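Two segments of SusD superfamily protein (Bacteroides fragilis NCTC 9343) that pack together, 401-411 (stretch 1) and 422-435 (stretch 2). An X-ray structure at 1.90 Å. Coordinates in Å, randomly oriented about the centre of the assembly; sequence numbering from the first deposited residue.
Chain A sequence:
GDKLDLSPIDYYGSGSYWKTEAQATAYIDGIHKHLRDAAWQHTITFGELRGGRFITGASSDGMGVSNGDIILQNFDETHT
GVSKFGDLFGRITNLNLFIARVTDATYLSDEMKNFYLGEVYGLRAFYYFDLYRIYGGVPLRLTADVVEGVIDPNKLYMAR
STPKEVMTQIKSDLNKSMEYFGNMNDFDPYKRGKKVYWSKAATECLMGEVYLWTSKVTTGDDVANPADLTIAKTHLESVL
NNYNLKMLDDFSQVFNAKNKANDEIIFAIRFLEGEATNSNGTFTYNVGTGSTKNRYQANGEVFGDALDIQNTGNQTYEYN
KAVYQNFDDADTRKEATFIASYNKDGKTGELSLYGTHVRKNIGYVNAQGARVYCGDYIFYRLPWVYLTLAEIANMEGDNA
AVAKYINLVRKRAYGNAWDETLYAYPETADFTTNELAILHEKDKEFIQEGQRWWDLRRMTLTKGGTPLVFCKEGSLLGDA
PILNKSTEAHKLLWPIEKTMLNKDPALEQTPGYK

Stretch 1 (401-411) AVAKYINLVRK
Stretch 2 (422-435) LYAYPETADFTTNE

Stretch 1 is helical throughout, with i to i+4 backbone hydrogen bonds. Stretch 2 leaves a helix at Ala 424, runs extended from Ala 424 to Thr 428 (phi -68 to -84° and psi 121 to 153° from Ala 424 through Glu 427), and re-enters a helix at Phe 431. The extended segment is antiparallel to stretch 1: CA atoms lie 6.1 Å apart for Asn 407 and Ala 424 and 5.4 Å for Ala 403 and Glu 427. The chain then turns back, so the second helix runs roughly the same way as stretch 1, with the CA atoms of Val 402 and Asn 434 7.0 Å apart. Val 402, Ala 403, Ile 406, Asn 407 and Arg 410 all point toward stretch 2.

Polar contacts fix the extended backbone. Asn 407 (chi1 m, chi2 -41°) reads both backbone groups of Tyr 425: Tyr 425 N donates to Asn 407 OD1 at 2.7 Å, and Asn 407 ND2 donates to Tyr 425 O at 3.1 Å, a pairing an amide suits because it offers acceptor and donor side by side. Arg 410 (m, t, t, chi4 -178°) reaches out fully extended, its NH1 donating to Tyr 423 O at 2.9 Å, near the guanidinium plane, while Tyr 425 CB covers one face.

Apolar packing centres on buried Tyr 425 (chi1 t, chi2 73°), which has the largest covered area, 106 Å². Val 402, Ala 403 and Ile 406 are buried too, as suits apolar side chains around a ring. Ile 406 (m, t) lays CD1 over the ring face, 4.1 Å from the centroid, a CH-pi contact. Small Ala 403 lets the backbones approach: its CA sits at the ring edge, 3.9 Å from Tyr 425 CD2, and its CB is 4.0 Å from Glu 427 CB. Val 402 (t) places CG1 4.4 Å from Tyr 425 CE2; the same CG1 also contacts Asn 434 OD1 at 3.6 Å.

One bond within stretch 2 anchors the ring hydroxyl: Tyr 425 OH donates to Asn 434 OD1 at 2.6 Å. Others order the turn and helix start: Asn 434 (m, chi2 -31°) donates from ND2 to Thr 428 O at 3.1 Å, and Asp 430 (t) OD1 caps Thr 433 N at 2.7 Å.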

# COMPACT_ATOMS: atom_id res chain seq x y z
N ALA A 401 -10.05 -23.10 -0.85
CA ALA A 401 -10.07 -21.79 -0.16
C ALA A 401 -9.44 -20.68 -1.02
O ALA A 401 -9.92 -19.54 -1.01
CB ALA A 401 -9.38 -21.84 1.27
N VAL A 402 -8.40 -21.00 -1.80
CA VAL A 402 -7.83 -20.03 -2.76
C VAL A 402 -8.93 -19.48 -3.65
O VAL A 402 -9.13 -18.26 -3.77
CB VAL A 402 -6.73 -20.63 -3.63
CG1 VAL A 402 -6.36 -19.62 -4.74
CG2 VAL A 402 -5.49 -21.00 -2.77
N ALA A 403 -9.66 -20.41 -4.26
CA ALA A 403 -10.73 -20.08 -5.19
C ALA A 403 -11.85 -19.32 -4.51
O ALA A 403 -12.41 -18.41 -5.09
CB ALA A 403 -11.29 -21.37 -5.82
N LYS A 404 -12.21 -19.73 -3.29
CA LYS A 404 -13.26 -19.06 -2.53
C LYS A 404 -12.95 -17.59 -2.36
O LYS A 404 -13.80 -16.74 -2.57
CB LYS A 404 -13.45 -19.72 -1.16
CG LYS A 404 -14.47 -19.08 -0.20
CD LYS A 404 -14.50 -19.79 1.16
CE LYS A 404 -13.24 -19.48 2.01
NZ LYS A 404 -13.16 -20.31 3.25
N TYR A 405 -11.76 -17.29 -1.89
CA TYR A 405 -11.43 -15.89 -1.58
C TYR A 405 -11.29 -15.03 -2.86
O TYR A 405 -11.72 -13.89 -2.89
CB TYR A 405 -10.16 -15.85 -0.78
CG TYR A 405 -10.37 -16.24 0.66
CD1 TYR A 405 -11.23 -15.51 1.47
CD2 TYR A 405 -9.69 -17.30 1.24
CE1 TYR A 405 -11.40 -15.84 2.83
CE2 TYR A 405 -9.87 -17.62 2.60
CZ TYR A 405 -10.73 -16.88 3.38
OH TYR A 405 -10.92 -17.21 4.72
N ILE A 406 -10.68 -15.58 -3.91
CA ILE A 406 -10.63 -14.88 -5.20
C ILE A 406 -12.02 -14.58 -5.72
O ILE A 406 -12.29 -13.48 -6.18
CB ILE A 406 -9.86 -15.68 -6.28
CG1 ILE A 406 -8.36 -15.72 -5.94
CG2 ILE A 406 -10.07 -15.04 -7.69
CD1 ILE A 406 -7.57 -16.76 -6.83
N ASN A 407 -12.91 -15.55 -5.65
CA ASN A 407 -14.26 -15.35 -6.16
C ASN A 407 -15.13 -14.41 -5.32
O ASN A 407 -16.02 -13.75 -5.86
CB ASN A 407 -14.96 -16.69 -6.39
CG ASN A 407 -14.39 -17.44 -7.60
OD1 ASN A 407 -14.10 -16.83 -8.64
ND2 ASN A 407 -14.23 -18.77 -7.47
N LEU A 408 -14.89 -14.35 -4.01
CA LEU A 408 -15.54 -13.33 -3.20
C LEU A 408 -15.21 -11.93 -3.75
O LEU A 408 -16.10 -11.12 -3.96
CB LEU A 408 -15.06 -13.40 -1.74
CG LEU A 408 -15.81 -14.37 -0.85
CD1 LEU A 408 -15.05 -14.55 0.51
CD2 LEU A 408 -17.28 -13.95 -0.65
N VAL A 409 -13.92 -11.67 -4.01
CA VAL A 409 -13.50 -10.37 -4.55
C VAL A 409 -14.01 -10.14 -5.96
O VAL A 409 -14.56 -9.06 -6.25
CB VAL A 409 -11.98 -10.21 -4.47
CG1 VAL A 409 -11.55 -8.87 -5.06
CG2 VAL A 409 -11.53 -10.42 -2.98
N ARG A 410 -13.90 -11.15 -6.85
CA ARG A 410 -14.39 -10.99 -8.23
C ARG A 410 -15.87 -10.73 -8.26
O ARG A 410 -16.35 -9.92 -9.05
CB ARG A 410 -14.11 -12.19 -9.10
CG ARG A 410 -12.64 -12.40 -9.34
CD ARG A 410 -12.40 -13.46 -10.39
NE ARG A 410 -10.97 -13.71 -10.64
CZ ARG A 410 -10.52 -14.57 -11.55
NH1 ARG A 410 -11.37 -15.26 -12.32
NH2 ARG A 410 -9.22 -14.71 -11.72
N LYS A 411 -16.61 -11.47 -7.43
CA LYS A 411 -18.05 -11.38 -7.52
C LYS A 411 -18.47 -9.94 -7.20
O LYS A 411 -19.32 -9.38 -7.86
CB LYS A 411 -18.73 -12.38 -6.61
CG LYS A 411 -20.30 -12.18 -6.54
CD LYS A 411 -20.90 -13.16 -5.53
CE LYS A 411 -22.43 -13.08 -5.53
NZ LYS A 411 -23.03 -14.10 -4.60
N LEU A 422 -18.34 -17.06 -17.06
CA LEU A 422 -17.41 -16.13 -17.71
C LEU A 422 -16.21 -15.77 -16.80
O LEU A 422 -15.07 -15.66 -17.25
CB LEU A 422 -18.13 -14.84 -18.11
CG LEU A 422 -19.31 -14.95 -19.12
CD1 LEU A 422 -19.83 -13.54 -19.54
CD2 LEU A 422 -18.87 -15.75 -20.35
N TYR A 423 -16.49 -15.53 -15.53
CA TYR A 423 -15.60 -14.77 -14.63
C TYR A 423 -15.11 -15.48 -13.38
O TYR A 423 -14.19 -15.00 -12.72
CB TYR A 423 -16.28 -13.43 -14.26
CG TYR A 423 -16.69 -12.61 -15.48
CD1 TYR A 423 -15.81 -12.41 -16.52
CD2 TYR A 423 -17.94 -12.04 -15.57
CE1 TYR A 423 -16.14 -11.68 -17.60
CE2 TYR A 423 -18.31 -11.29 -16.68
CZ TYR A 423 -17.42 -11.12 -17.70
OH TYR A 423 -17.78 -10.42 -18.85
N ALA A 424 -15.67 -16.64 -13.05
CA ALA A 424 -15.32 -17.31 -11.79
C ALA A 424 -13.98 -18.01 -11.96
O ALA A 424 -13.70 -18.53 -13.02
CB ALA A 424 -16.39 -18.31 -11.37
N TYR A 425 -13.16 -18.02 -10.91
CA TYR A 425 -11.91 -18.78 -10.91
C TYR A 425 -12.15 -20.25 -10.56
O TYR A 425 -12.66 -20.56 -9.48
CB TYR A 425 -10.95 -18.15 -9.89
CG TYR A 425 -9.58 -18.81 -9.85
CD1 TYR A 425 -8.64 -18.62 -10.89
CD2 TYR A 425 -9.22 -19.63 -8.79
CE1 TYR A 425 -7.39 -19.25 -10.85
CE2 TYR A 425 -7.99 -20.26 -8.74
CZ TYR A 425 -7.09 -20.09 -9.77
OH TYR A 425 -5.86 -20.72 -9.70
N PRO A 426 -11.78 -21.18 -11.46
CA PRO A 426 -12.03 -22.58 -11.11
C PRO A 426 -10.88 -23.06 -10.26
O PRO A 426 -9.74 -22.63 -10.48
CB PRO A 426 -12.04 -23.30 -12.48
CG PRO A 426 -11.13 -22.45 -13.38
CD PRO A 426 -11.14 -21.04 -12.80
N GLU A 427 -11.17 -23.93 -9.30
CA GLU A 427 -10.13 -24.36 -8.39
C GLU A 427 -9.10 -25.20 -9.13
O GLU A 427 -9.41 -25.83 -10.15
CB GLU A 427 -10.74 -25.08 -7.17
CG GLU A 427 -10.89 -26.59 -7.24
CD GLU A 427 -11.27 -27.17 -5.86
OE1 GLU A 427 -12.37 -26.85 -5.43
OE2 GLU A 427 -10.46 -27.89 -5.21
N THR A 428 -7.87 -25.21 -8.63
CA THR A 428 -6.81 -25.97 -9.27
C THR A 428 -5.75 -26.32 -8.27
O THR A 428 -5.52 -25.58 -7.30
CB THR A 428 -6.14 -25.24 -10.44
OG1 THR A 428 -5.09 -26.08 -10.96
CG2 THR A 428 -5.57 -23.86 -10.02
N ALA A 429 -5.09 -27.46 -8.52
CA ALA A 429 -3.97 -27.90 -7.71
C ALA A 429 -2.62 -27.24 -8.08
O ALA A 429 -1.62 -27.38 -7.37
CB ALA A 429 -3.84 -29.45 -7.80
N ASP A 430 -2.61 -26.51 -9.18
CA ASP A 430 -1.42 -25.90 -9.66
C ASP A 430 -1.09 -24.65 -8.84
O ASP A 430 -1.78 -23.59 -8.95
CB ASP A 430 -1.59 -25.53 -11.13
CG ASP A 430 -0.28 -25.07 -11.76
OD1 ASP A 430 -0.10 -23.86 -11.97
OD2 ASP A 430 0.57 -25.92 -11.99
N PHE A 431 -0.02 -24.77 -8.05
CA PHE A 431 0.42 -23.68 -7.20
C PHE A 431 0.64 -22.40 -7.99
O PHE A 431 0.22 -21.32 -7.57
CB PHE A 431 1.71 -24.04 -6.46
CG PHE A 431 2.18 -22.96 -5.51
CD1 PHE A 431 2.92 -21.87 -5.98
CD2 PHE A 431 1.90 -23.05 -4.16
CE1 PHE A 431 3.33 -20.85 -5.13
CE2 PHE A 431 2.32 -22.01 -3.28
CZ PHE A 431 3.05 -20.92 -3.79
N THR A 432 1.27 -22.52 -9.15
CA THR A 432 1.63 -21.35 -9.94
C THR A 432 0.37 -20.63 -10.40
O THR A 432 0.26 -19.40 -10.37
CB THR A 432 2.49 -21.72 -11.16
OG1 THR A 432 3.72 -22.34 -10.73
CG2 THR A 432 2.86 -20.46 -11.98
N THR A 433 -0.60 -21.40 -10.87
CA THR A 433 -1.82 -20.76 -11.44
C THR A 433 -2.51 -19.99 -10.31
O THR A 433 -2.97 -18.87 -10.51
CB THR A 433 -2.74 -21.82 -12.03
OG1 THR A 433 -2.01 -22.55 -13.00
CG2 THR A 433 -4.04 -21.20 -12.72
N ASN A 434 -2.60 -20.60 -9.12
CA ASN A 434 -3.18 -19.98 -7.95
C ASN A 434 -2.42 -18.73 -7.52
O ASN A 434 -3.03 -17.69 -7.28
CB ASN A 434 -3.19 -20.93 -6.76
CG ASN A 434 -4.27 -22.02 -6.85
OD1 ASN A 434 -5.36 -21.83 -7.42
ND2 ASN A 434 -3.95 -23.17 -6.27
N GLU A 435 -1.10 -18.81 -7.37
CA GLU A 435 -0.30 -17.63 -6.95
C GLU A 435 -0.50 -16.47 -7.93
O GLU A 435 -0.72 -15.32 -7.53
CB GLU A 435 1.19 -17.98 -6.85
CG GLU A 435 1.97 -17.02 -6.03
CD GLU A 435 1.97 -17.36 -4.54
OE1 GLU A 435 1.01 -18.00 -4.05
OE2 GLU A 435 2.93 -16.98 -3.86